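Local coordinates for protein CghA (Chaetomium globosum, PDB 6KBC) that is a two-domain beta protein of the calycin clan that holds the ligand WK1 in a pocket, at residues A[322-328]-A[339-345]; A[50-54]-A[157-161]; A[188-192]-A[222-226]; A[21-25]-A[35-39]. One frame throughout, in Å; residues are numbered along the deposited sequence.

Interaction 1 (A[322-328]-A[339-345]); sequences NVGYRLE and WSFDLRH
Residues 324-328 and 339-345 run as extended antiparallel strands, their axes 4.7 Å apart at closest and at 166°. Tyr325-Leu343 and Leu327-Phe341 are hydrogen-bonded pairs: Tyr325 N to Leu343 O is 2.9 Å, and Leu343 N to Tyr325 O, Leu327 N to Phe341 O and Phe341 N to Leu327 O are each 2.8 Å. Gly324-Arg344, Arg326-Asp342 and Glu328-Ser340 are the non-hydrogen-bonded pairs between and beside them. One further bond, His345 N to Val323 O (2.8 Å), ties in the loop before the first strand. At Gly324, phi/psi of 161/-165 would jam a CB against the preceding carbonyl, and its CA lies over the His345 ring, a CH-pi contact 3.7 Å from the centroid. On the face of Arg326 and Asp342, the arginine (chi1 t, chi3 m) makes a two-pronged salt bridge, NE to Asp342 OD1 2.7 Å and NH2 to Asp342 OD2 3.0 Å. Arg344 NH2 joins at 3.2 Å from Asp342 OD2, while its NH1 bonds Asp310 O and Asp312 O. The face of Tyr325, Leu327, Phe341 and Leu343 is largely apolar, with Leu327 CD1 4.0 Å from Leu343 CD2, though Tyr325 OH bonds Lys307. This beta hairpin of the C-terminal calycin-clan domain lies between strands 302-308, beside 324-330, and 363-375, beside 338-346; Val245 of strand 239-249 packs on Leu327 and Leu343.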
loop_
_atom_site.group_PDB
_atom_site.type_symbol
_atom_site.label_atom_id
_atom_site.label_comp_id
_atom_site.label_asym_id
_atom_site.label_seq_id
_atom_site.Cartn_x
_atom_site.Cartn_y
_atom_site.Cartn_z
ATOM N N ASN A 322 17.644 -3.177 9.603
ATOM C CA ASN A 322 17.886 -1.980 8.812
ATOM C C ASN A 322 17.359 -0.727 9.516
ATOM O O ASN A 322 16.391 -0.768 10.281
ATOM C CB ASN A 322 17.259 -2.103 7.414
ATOM C CG ASN A 322 15.757 -2.274 7.455
ATOM O OD1 ASN A 322 15.239 -3.132 8.177
ATOM N ND2 ASN A 322 15.041 -1.470 6.652
ATOM N N VAL A 323 18.029 0.401 9.258
ATOM C CA VAL A 323 17.589 1.669 9.820
ATOM C C VAL A 323 16.705 2.418 8.840
ATOM O O VAL A 323 16.215 3.505 9.159
ATOM C CB VAL A 323 18.812 2.513 10.233
ATOM C CG1 VAL A 323 19.650 1.741 11.340
ATOM C CG2 VAL A 323 19.672 2.830 9.039
ATOM N N GLY A 324 16.475 1.860 7.661
ATOM C CA GLY A 324 15.669 2.532 6.659
ATOM C C GLY A 324 15.949 1.928 5.298
ATOM O O GLY A 324 16.533 0.853 5.190
ATOM N N TYR A 325 15.527 2.650 4.279
ATOM C CA TYR A 325 15.697 2.216 2.906
ATOM C C TYR A 325 16.191 3.391 2.089
ATOM O O TYR A 325 15.771 4.534 2.310
ATOM C CB TYR A 325 14.378 1.715 2.304
ATOM C CG TYR A 325 14.171 0.218 2.363
ATOM C CD1 TYR A 325 14.672 -0.608 1.361
ATOM C CD2 TYR A 325 13.430 -0.363 3.393
ATOM C CE1 TYR A 325 14.474 -1.989 1.406
ATOM C CE2 TYR A 325 13.213 -1.723 3.444
ATOM C CZ TYR A 325 13.733 -2.533 2.437
ATOM O OH TYR A 325 13.523 -3.895 2.481
ATOM N N ARG A 326 17.060 3.109 1.133
ATOM C CA ARG A 326 17.387 4.060 0.087
ATOM C C ARG A 326 16.545 3.725 -1.131
ATOM O O ARG A 326 16.417 2.550 -1.486
ATOM C CB ARG A 326 18.875 4.014 -0.257
ATOM C CG ARG A 326 19.264 4.905 -1.440
ATOM C CD ARG A 326 20.782 5.110 -1.433
ATOM N NE ARG A 326 21.161 5.807 -0.208
ATOM C CZ ARG A 326 22.339 5.711 0.399
ATOM N NH1 ARG A 326 23.302 4.955 -0.114
ATOM N NH2 ARG A 326 22.553 6.384 1.525
ATOM N N LEU A 327 15.938 4.752 -1.736
ATOM C CA LEU A 327 15.210 4.638 -2.993
ATOM C C LEU A 327 15.939 5.460 -4.035
ATOM O O LEU A 327 16.047 6.686 -3.901
ATOM C CB LEU A 327 13.773 5.163 -2.887
ATOM C CG LEU A 327 12.824 4.475 -1.924
ATOM C CD1 LEU A 327 11.433 5.122 -2.075
ATOM C CD2 LEU A 327 12.796 2.989 -2.210
ATOM N N GLU A 328 16.405 4.804 -5.085
ATOM C CA GLU A 328 17.053 5.494 -6.190
ATOM C C GLU A 328 16.173 5.314 -7.416
ATOM O O GLU A 328 16.049 4.201 -7.931
ATOM C CB GLU A 328 18.450 4.949 -6.430
ATOM C CG GLU A 328 19.158 5.533 -7.631
ATOM C CD GLU A 328 20.282 4.617 -8.040
ATOM O OE1 GLU A 328 21.433 4.920 -7.696
ATOM O OE2 GLU A 328 19.998 3.572 -8.670
ATOM N N TRP A 339 17.153 10.273 -9.070
ATOM C CA TRP A 339 16.851 10.836 -7.770
ATOM C C TRP A 339 17.143 9.776 -6.720
ATOM O O TRP A 339 16.855 8.594 -6.929
ATOM C CB TRP A 339 15.404 11.281 -7.688
ATOM C CG TRP A 339 15.002 12.234 -8.774
ATOM C CD1 TRP A 339 14.939 13.603 -8.691
ATOM C CD2 TRP A 339 14.594 11.894 -10.103
ATOM N NE1 TRP A 339 14.519 14.132 -9.896
ATOM C CE2 TRP A 339 14.284 13.104 -10.772
ATOM C CE3 TRP A 339 14.446 10.684 -10.792
ATOM C CZ2 TRP A 339 13.851 13.135 -12.099
ATOM C CZ3 TRP A 339 13.988 10.722 -12.106
ATOM C CH2 TRP A 339 13.711 11.938 -12.746
ATOM N N SER A 340 17.727 10.195 -5.606
ATOM C CA SER A 340 18.031 9.282 -4.512
ATOM C C SER A 340 17.450 9.851 -3.235
ATOM O O SER A 340 17.629 11.040 -2.943
ATOM C CB SER A 340 19.542 9.075 -4.350
ATOM O OG SER A 340 19.764 7.961 -3.514
ATOM N N PHE A 341 16.735 9.015 -2.492
ATOM C CA PHE A 341 16.149 9.423 -1.231
ATOM C C PHE A 341 16.504 8.406 -0.171
ATOM O O PHE A 341 16.483 7.196 -0.419
ATOM C CB PHE A 341 14.617 9.559 -1.311
ATOM C CG PHE A 341 14.165 10.485 -2.392
ATOM C CD1 PHE A 341 14.057 11.851 -2.149
ATOM C CD2 PHE A 341 13.880 10.002 -3.658
ATOM C CE1 PHE A 341 13.629 12.723 -3.160
ATOM C CE2 PHE A 341 13.464 10.869 -4.664
ATOM C CZ PHE A 341 13.355 12.226 -4.407
ATOM N N ASP A 342 16.812 8.904 1.012
ATOM C CA ASP A 342 16.977 8.049 2.173
ATOM C C ASP A 342 15.723 8.165 3.010
ATOM O O ASP A 342 15.281 9.279 3.332
ATOM C CB ASP A 342 18.220 8.436 2.972
ATOM C CG ASP A 342 19.494 7.910 2.324
ATOM O OD1 ASP A 342 19.397 7.266 1.247
ATOM O OD2 ASP A 342 20.575 8.106 2.898
ATOM N N LEU A 343 15.131 7.028 3.319
ATOM C CA LEU A 343 13.920 6.962 4.122
ATOM C C LEU A 343 14.326 6.296 5.424
ATOM O O LEU A 343 14.510 5.076 5.468
ATOM C CB LEU A 343 12.830 6.178 3.411
ATOM C CG LEU A 343 12.045 6.942 2.334
ATOM C CD1 LEU A 343 12.927 7.371 1.197
ATOM C CD2 LEU A 343 10.984 6.016 1.832
ATOM N N ARG A 344 14.496 7.083 6.477
ATOM C CA ARG A 344 15.053 6.549 7.712
ATOM C C ARG A 344 13.953 6.381 8.738
ATOM O O ARG A 344 13.106 7.264 8.902
ATOM C CB ARG A 344 16.196 7.426 8.234
ATOM C CG ARG A 344 17.348 7.408 7.244
ATOM C CD ARG A 344 18.511 8.297 7.655
ATOM N NE ARG A 344 19.591 8.169 6.684
ATOM C CZ ARG A 344 20.526 7.225 6.734
ATOM N NH1 ARG A 344 20.514 6.319 7.714
ATOM N NH2 ARG A 344 21.470 7.182 5.799
ATOM N N HIS A 345 13.970 5.225 9.411
ATOM C CA HIS A 345 12.951 4.868 10.388
ATOM C C HIS A 345 12.908 5.892 11.510
ATOM O O HIS A 345 13.869 6.014 12.282
ATOM C CB HIS A 345 13.237 3.489 10.974
ATOM C CG HIS A 345 13.210 2.388 9.956
ATOM N ND1 HIS A 345 13.908 1.210 10.118
ATOM C CD2 HIS A 345 12.557 2.284 8.773
ATOM C CE1 HIS A 345 13.696 0.430 9.071
ATOM N NE2 HIS A 345 12.866 1.052 8.247
HETATM O O HOH W 1 21.739 6.611 -4.865
#

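Interaction 2 (A[50-54]-A[157-161]); sequences LFDAM and SLTHR
Strand 50-54 crosses strand 157-161 almost at a right angle (89°), with axes 7.8 Å apart at closest and Ala53 CA to Leu158 CA also 7.8 Å, so side chains fill the gap. Leu50 makes no contact with 157-161 but touches the ligand WK1. Phe51 points its CB toward the crossing strand, with chi1 m, and this CB lies 3.9 Å from His160 CE1. Asp52 turns its CB away, yet its carbonyl accepts the key bond: His160 NE2 to Asp52 O, 2.7 Å and nearly straight. His160 takes chi1 m and chi2 132° to bring NE2 there, while the Asp52 carboxylate bonds Gly225 N and Arg246. Ala53 points back toward the crossing strand and packs its CB 3.7 Å from Leu158 CD1, the leucine having chi1 t. Two non-adjacent strands of one curled antiparallel sheet thus meet through inward side chains, the orthogonal packing expected inside a calycin-type beta barrel, next to the ligand pocket.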
loop_
_atom_site.group_PDB
_atom_site.type_symbol
_atom_site.label_atom_id
_atom_site.label_comp_id
_atom_site.label_asym_id
_atom_site.label_seq_id
_atom_site.Cartn_x
_atom_site.Cartn_y
_atom_site.Cartn_z
ATOM N N LEU A 50 -6.529 -0.423 -0.548
ATOM C CA LEU A 50 -5.768 0.261 0.492
ATOM C C LEU A 50 -6.033 1.757 0.441
ATOM O O LEU A 50 -6.012 2.363 -0.635
ATOM C CB LEU A 50 -4.259 0.007 0.337
ATOM C CG LEU A 50 -3.279 0.713 1.295
ATOM C CD1 LEU A 50 -2.037 -0.174 1.501
ATOM C CD2 LEU A 50 -2.859 2.111 0.790
ATOM N N PHE A 51 -6.233 2.359 1.612
ATOM C CA PHE A 51 -6.428 3.800 1.738
ATOM C C PHE A 51 -5.561 4.280 2.887
ATOM O O PHE A 51 -5.574 3.679 3.959
ATOM C CB PHE A 51 -7.894 4.180 2.026
ATOM C CG PHE A 51 -8.882 3.665 1.010
ATOM C CD1 PHE A 51 -9.346 2.361 1.075
ATOM C CD2 PHE A 51 -9.370 4.501 0.016
ATOM C CE1 PHE A 51 -10.271 1.891 0.136
ATOM C CE2 PHE A 51 -10.294 4.042 -0.920
ATOM C CZ PHE A 51 -10.742 2.735 -0.856
ATOM N N ASP A 52 -4.832 5.374 2.692
ATOM C CA ASP A 52 -4.003 5.832 3.793
ATOM C C ASP A 52 -3.964 7.350 3.838
ATOM O O ASP A 52 -4.471 8.046 2.952
ATOM C CB ASP A 52 -2.572 5.264 3.728
ATOM C CG ASP A 52 -1.861 5.597 2.433
ATOM O OD1 ASP A 52 -2.213 6.624 1.800
ATOM O OD2 ASP A 52 -0.932 4.839 2.050
ATOM N N ALA A 53 -3.330 7.853 4.888
ATOM C CA ALA A 53 -3.214 9.284 5.088
ATOM C C ALA A 53 -2.089 9.504 6.081
ATOM O O ALA A 53 -1.949 8.739 7.033
ATOM C CB ALA A 53 -4.516 9.866 5.637
ATOM N N MET A 54 -1.286 10.534 5.867
ATOM C CA MET A 54 -0.393 10.910 6.945
ATOM C C MET A 54 -0.220 12.406 6.948
ATOM O O MET A 54 -0.349 13.052 5.911
ATOM C CB MET A 54 0.962 10.246 6.819
ATOM C CG MET A 54 1.731 10.696 5.611
ATOM S SD MET A 54 3.274 9.783 5.698
ATOM C CE MET A 54 4.054 10.556 7.096
ATOM N N SER A 157 -13.977 9.037 9.864
ATOM C CA SER A 157 -13.826 8.993 8.425
ATOM C C SER A 157 -12.433 9.435 7.994
ATOM O O SER A 157 -11.696 10.115 8.716
ATOM C CB SER A 157 -14.867 9.876 7.722
ATOM O OG SER A 157 -14.668 11.218 8.089
ATOM N N LEU A 158 -12.105 9.013 6.782
ATOM C CA LEU A 158 -10.953 9.410 5.999
ATOM C C LEU A 158 -11.463 9.836 4.642
ATOM O O LEU A 158 -12.364 9.196 4.093
ATOM C CB LEU A 158 -9.965 8.239 5.814
ATOM C CG LEU A 158 -8.661 8.561 5.090
ATOM C CD1 LEU A 158 -7.515 7.708 5.604
ATOM C CD2 LEU A 158 -8.878 8.307 3.595
ATOM N N THR A 159 -10.873 10.877 4.076
ATOM C CA THR A 159 -11.242 11.256 2.725
ATOM C C THR A 159 -10.000 11.621 1.943
ATOM O O THR A 159 -9.005 12.088 2.499
ATOM C CB THR A 159 -12.231 12.445 2.670
ATOM O OG1 THR A 159 -11.532 13.664 2.955
ATOM C CG2 THR A 159 -13.373 12.251 3.652
ATOM N N HIS A 160 -10.074 11.389 0.642
ATOM C CA HIS A 160 -9.050 11.778 -0.306
ATOM C C HIS A 160 -9.643 12.746 -1.309
ATOM O O HIS A 160 -10.767 12.550 -1.768
ATOM C CB HIS A 160 -8.507 10.568 -1.079
ATOM C CG HIS A 160 -7.720 9.605 -0.249
ATOM N ND1 HIS A 160 -7.926 8.243 -0.288
ATOM C CD2 HIS A 160 -6.667 9.802 0.581
ATOM C CE1 HIS A 160 -7.060 7.642 0.513
ATOM N NE2 HIS A 160 -6.285 8.567 1.052
ATOM N N ARG A 161 -8.862 13.749 -1.682
ATOM C CA ARG A 161 -9.153 14.636 -2.805
ATOM C C ARG A 161 -7.974 14.446 -3.741
ATOM O O ARG A 161 -6.887 14.959 -3.461
ATOM C CB ARG A 161 -9.261 16.091 -2.355
ATOM C CG ARG A 161 -10.468 16.359 -1.497
ATOM C CD ARG A 161 -11.635 15.468 -1.870
ATOM N NE ARG A 161 -12.747 15.569 -0.922
ATOM C CZ ARG A 161 -13.849 16.288 -1.105
ATOM N NH1 ARG A 161 -13.973 17.031 -2.194
ATOM N NH2 ARG A 161 -14.809 16.281 -0.181
#

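Interaction 3 (A[188-192]-A[222-226]); sequences AMANA and AFGGM
Ala192, with Ala222 and Phe223 opposite it, gives this strand pair its largest buried areas. Ala192 N donates to Ala222 O at 2.8 Å, a nearly linear bond, and a water joins the same ends, 2.8 Å from both Ala192 O and Ala222 N. Ala192 CB points across the pair and rests 3.7 Å from Phe223 C and 4.4 Å from Ala222 CB. Phe223, with chi1 p, sets its CB 3.5 Å from Met189 CE; Met189 (chi1 t, chi2 p) also brings SD 5.0 Å from the centroid of the Phe223 ring, an oblique Met-aromatic contact. Along the backbone, Ala190 and Gly224 form an antiparallel hydrogen-bonded pair: Gly224 N to Ala190 O is 3.1 Å, while Ala190 N to Gly224 O, though 2.8 Å, is bent and weak. Asn191 and Phe223 follow as a non-hydrogen-bonded pair with diverging side chains. The axes of 189-192 and 223-226 approach to 4.6 Å at 127°, a strongly splayed antiparallel arrangement, and the chain turns a corner at Ala188. In the N-terminal calycin-clan domain, strand 181-200 here lies between strands 154-162 and 223-231, and the latter pairs in turn with strand 46-54.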
loop_
_atom_site.group_PDB
_atom_site.type_symbol
_atom_site.label_atom_id
_atom_site.label_comp_id
_atom_site.label_asym_id
_atom_site.label_seq_id
_atom_site.Cartn_x
_atom_site.Cartn_y
_atom_site.Cartn_z
ATOM N N ALA A 188 -2.777 8.093 -6.999
ATOM C CA ALA A 188 -1.372 8.142 -6.618
ATOM C C ALA A 188 -1.152 9.095 -5.455
ATOM O O ALA A 188 -0.353 8.805 -4.555
ATOM C CB ALA A 188 -0.534 8.567 -7.823
ATOM N N MET A 189 -1.848 10.236 -5.456
ATOM C CA MET A 189 -1.585 11.291 -4.486
ATOM C C MET A 189 -2.868 12.081 -4.255
ATOM O O MET A 189 -3.529 12.492 -5.217
ATOM C CB MET A 189 -0.482 12.225 -4.990
ATOM C CG MET A 189 -0.091 13.331 -4.025
ATOM S SD MET A 189 0.386 12.724 -2.394
ATOM C CE MET A 189 1.240 14.228 -1.877
ATOM N N ALA A 190 -3.208 12.307 -2.992
ATOM C CA ALA A 190 -4.430 13.020 -2.656
ATOM C C ALA A 190 -4.190 13.895 -1.438
ATOM O O ALA A 190 -3.394 13.549 -0.559
ATOM C CB ALA A 190 -5.572 12.042 -2.369
ATOM N N ASN A 191 -4.871 15.045 -1.395
ATOM C CA ASN A 191 -5.089 15.702 -0.113
ATOM C C ASN A 191 -5.931 14.790 0.747
ATOM O O ASN A 191 -6.975 14.302 0.311
ATOM C CB ASN A 191 -5.816 17.046 -0.262
ATOM C CG ASN A 191 -4.981 18.083 -0.936
ATOM O OD1 ASN A 191 -5.467 18.817 -1.799
ATOM N ND2 ASN A 191 -3.707 18.156 -0.564
ATOM N N ALA A 192 -5.484 14.550 1.966
ATOM C CA ALA A 192 -6.172 13.631 2.847
ATOM C C ALA A 192 -6.742 14.399 4.028
ATOM O O ALA A 192 -6.130 15.352 4.521
ATOM C CB ALA A 192 -5.229 12.521 3.325
ATOM N N ALA A 222 -2.022 17.164 4.775
ATOM C CA ALA A 222 -1.981 15.719 4.950
ATOM C C ALA A 222 -2.260 15.050 3.612
ATOM O O ALA A 222 -3.047 15.548 2.800
ATOM C CB ALA A 222 -2.995 15.267 5.999
ATOM N N PHE A 223 -1.593 13.931 3.369
ATOM C CA PHE A 223 -1.624 13.327 2.048
ATOM C C PHE A 223 -1.750 11.818 2.174
ATOM O O PHE A 223 -1.479 11.218 3.222
ATOM C CB PHE A 223 -0.373 13.705 1.233
ATOM C CG PHE A 223 0.911 13.109 1.772
ATOM C CD1 PHE A 223 1.630 13.756 2.776
ATOM C CD2 PHE A 223 1.394 11.907 1.278
ATOM C CE1 PHE A 223 2.811 13.206 3.278
ATOM C CE2 PHE A 223 2.582 11.345 1.774
ATOM C CZ PHE A 223 3.290 11.990 2.778
ATOM N N GLY A 224 -2.146 11.206 1.073
ATOM C CA GLY A 224 -2.298 9.769 1.059
ATOM C C GLY A 224 -2.693 9.335 -0.329
ATOM O O GLY A 224 -2.727 10.138 -1.265
ATOM N N GLY A 225 -2.990 8.060 -0.454
ATOM C CA GLY A 225 -3.377 7.537 -1.760
ATOM C C GLY A 225 -4.272 6.342 -1.617
ATOM O O GLY A 225 -4.532 5.923 -0.503
ATOM N N MET A 226 -4.706 5.836 -2.753
ATOM C CA MET A 226 -5.551 4.638 -2.802
ATOM C C MET A 226 -4.803 3.619 -3.658
ATOM O O MET A 226 -4.411 3.959 -4.741
ATOM C CB MET A 226 -6.917 4.958 -3.396
ATOM C CG MET A 226 -7.909 3.870 -3.157
ATOM S SD MET A 226 -7.813 2.670 -4.450
ATOM C CE MET A 226 -8.535 1.245 -3.657
HETATM O O HOH W 2 -4.784 17.786 4.750
#

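Interaction 4 (A[21-25]-A[35-39]); sequences IPGSA and PKWAD
Neither segment is a regular helix or strand; 21-25 is extended, while 35-39 bends at Lys36 and again at Ala38 and Asp39. They come closest at Ser24 and Lys36, whose CA atoms are 4.8 Å apart. Pro35 turns its ring away from 21-25, but its carbonyl reaches back through a water, 2.6 Å from Pro35 O and 2.7 Å from Ser24 OG. Lys36 (phi/psi -83/-19) supplies two direct bonds. Its O accepts Ser24 N at 2.8 Å, while its side chain, with chi1 and chi2 both m and the rest t, carries NZ to 2.9 Å from Ala25 O; Asn32 takes NZ as well. Along the way Lys36 CD passes 3.1 Å from Ser24 OG. Trp37, chi1 m and chi2 -92°, lays its indole along the other segment. NE1 donates to Ile21 O at 2.9 Å, Ile21 CG1 sits 3.8 Å from Trp37 CD1, and Gly23 CA lies over the five-membered ring of Trp37, a CH-pi contact 3.8 Å from its centroid. A CB on Gly23 would clash with Trp37 CZ2. Backbone and side-chain bonds together thus close the loop. This long connection runs from strand 6-10 to strand 46-54, where Glu47 accepts the backbone N of Lys36 and Trp37; Trp230, in strand 223-231, makes a cation-pi contact with Lys36.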
loop_
_atom_site.group_PDB
_atom_site.type_symbol
_atom_site.label_atom_id
_atom_site.label_comp_id
_atom_site.label_asym_id
_atom_site.label_seq_id
_atom_site.Cartn_x
_atom_site.Cartn_y
_atom_site.Cartn_z
ATOM N N ILE A 21 -9.936 -20.599 -8.994
ATOM C CA ILE A 21 -10.583 -20.245 -10.256
ATOM C C ILE A 21 -9.952 -18.948 -10.744
ATOM O O ILE A 21 -9.415 -18.183 -9.926
ATOM C CB ILE A 21 -12.108 -20.108 -10.090
ATOM C CG1 ILE A 21 -12.447 -18.972 -9.125
ATOM C CG2 ILE A 21 -12.733 -21.429 -9.631
ATOM C CD1 ILE A 21 -13.918 -18.906 -8.754
ATOM N N PRO A 22 -9.971 -18.647 -12.040
ATOM C CA PRO A 22 -9.351 -17.400 -12.492
ATOM C C PRO A 22 -10.162 -16.191 -12.063
ATOM O O PRO A 22 -11.385 -16.251 -11.910
ATOM C CB PRO A 22 -9.319 -17.535 -14.020
ATOM C CG PRO A 22 -10.188 -18.707 -14.364
ATOM C CD PRO A 22 -10.753 -19.296 -13.109
ATOM N N GLY A 23 -9.457 -15.081 -11.848
ATOM C CA GLY A 23 -10.118 -13.809 -11.685
ATOM C C GLY A 23 -10.324 -13.127 -13.019
ATOM O O GLY A 23 -9.712 -13.495 -14.021
ATOM N N SER A 24 -11.201 -12.127 -13.039
ATOM C CA SER A 24 -11.385 -11.406 -14.285
ATOM C C SER A 24 -10.119 -10.617 -14.623
ATOM O O SER A 24 -9.210 -10.463 -13.801
ATOM C CB SER A 24 -12.598 -10.482 -14.205
ATOM O OG SER A 24 -12.374 -9.428 -13.293
ATOM N N ALA A 25 -10.071 -10.110 -15.852
ATOM C CA ALA A 25 -8.841 -9.580 -16.410
ATOM C C ALA A 25 -8.578 -8.150 -15.944
ATOM O O ALA A 25 -9.470 -7.442 -15.462
ATOM C CB ALA A 25 -8.887 -9.619 -17.936
ATOM N N PRO A 35 -14.256 -6.030 -7.745
ATOM C CA PRO A 35 -13.501 -7.251 -7.444
ATOM C C PRO A 35 -13.287 -8.121 -8.674
ATOM O O PRO A 35 -14.153 -8.229 -9.546
ATOM C CB PRO A 35 -14.377 -7.960 -6.407
ATOM C CG PRO A 35 -15.146 -6.866 -5.763
ATOM C CD PRO A 35 -15.397 -5.851 -6.833
ATOM N N LYS A 36 -12.106 -8.744 -8.731
ATOM C CA LYS A 36 -11.765 -9.650 -9.818
ATOM C C LYS A 36 -12.318 -11.047 -9.592
ATOM O O LYS A 36 -12.405 -11.826 -10.547
ATOM C CB LYS A 36 -10.244 -9.703 -9.992
ATOM C CG LYS A 36 -9.643 -8.351 -10.377
ATOM C CD LYS A 36 -10.307 -7.787 -11.616
ATOM C CE LYS A 36 -9.720 -6.454 -11.993
ATOM N NZ LYS A 36 -10.380 -5.842 -13.184
ATOM N N TRP A 37 -12.666 -11.382 -8.353
ATOM C CA TRP A 37 -13.422 -12.588 -8.017
ATOM C C TRP A 37 -14.808 -12.125 -7.570
ATOM O O TRP A 37 -15.089 -11.986 -6.380
ATOM C CB TRP A 37 -12.703 -13.417 -6.949
ATOM C CG TRP A 37 -11.533 -14.165 -7.517
ATOM C CD1 TRP A 37 -11.536 -15.440 -8.013
ATOM C CD2 TRP A 37 -10.207 -13.658 -7.722
ATOM N NE1 TRP A 37 -10.290 -15.765 -8.484
ATOM C CE2 TRP A 37 -9.455 -14.691 -8.319
ATOM C CE3 TRP A 37 -9.580 -12.435 -7.445
ATOM C CZ2 TRP A 37 -8.103 -14.541 -8.643
ATOM C CZ3 TRP A 37 -8.228 -12.289 -7.764
ATOM C CH2 TRP A 37 -7.509 -13.336 -8.359
ATOM N N ALA A 38 -15.681 -11.888 -8.554
ATOM C CA ALA A 38 -16.946 -11.199 -8.295
ATOM C C ALA A 38 -17.938 -12.084 -7.545
ATOM O O ALA A 38 -18.577 -11.636 -6.587
ATOM C CB ALA A 38 -17.549 -10.704 -9.608
ATOM N N ASP A 39 -18.086 -13.342 -7.960
ATOM C CA ASP A 39 -19.145 -14.187 -7.417
ATOM C C ASP A 39 -18.644 -15.179 -6.373
ATOM O O ASP A 39 -19.206 -15.256 -5.276
ATOM C CB ASP A 39 -19.855 -14.927 -8.556
ATOM C CG ASP A 39 -20.667 -13.987 -9.432
ATOM O OD1 ASP A 39 -21.557 -13.290 -8.896
ATOM O OD2 ASP A 39 -20.386 -13.910 -10.647
HETATM O O HOH W 3 -14.669 -8.822 -12.027
#

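Overall arrangement
Interactions 4, 2 and 3 belong to the N-terminal domain, with interaction 1 alone in the C-terminal one; in that order each closes before the next opens. Interactions 2 and 3, centres 6 Å apart, form one continuous patch of a curled antiparallel sheet: Met54 N lies 2.7 Å from Phe223 O and Asp52 OD1 2.8 Å from Gly225 N, both probable hydrogen bonds. Interaction 4 lies about 26 Å from interaction 2 between centres, in the loop leading into strand 46-54. Interaction 1 belongs to the second sheet, with its centre about 24 Å from that of interaction 2 and 36 Å from that of interaction 4. The contacts therefore sample two beta domains, with WK1 touching Leu50 in interaction 2.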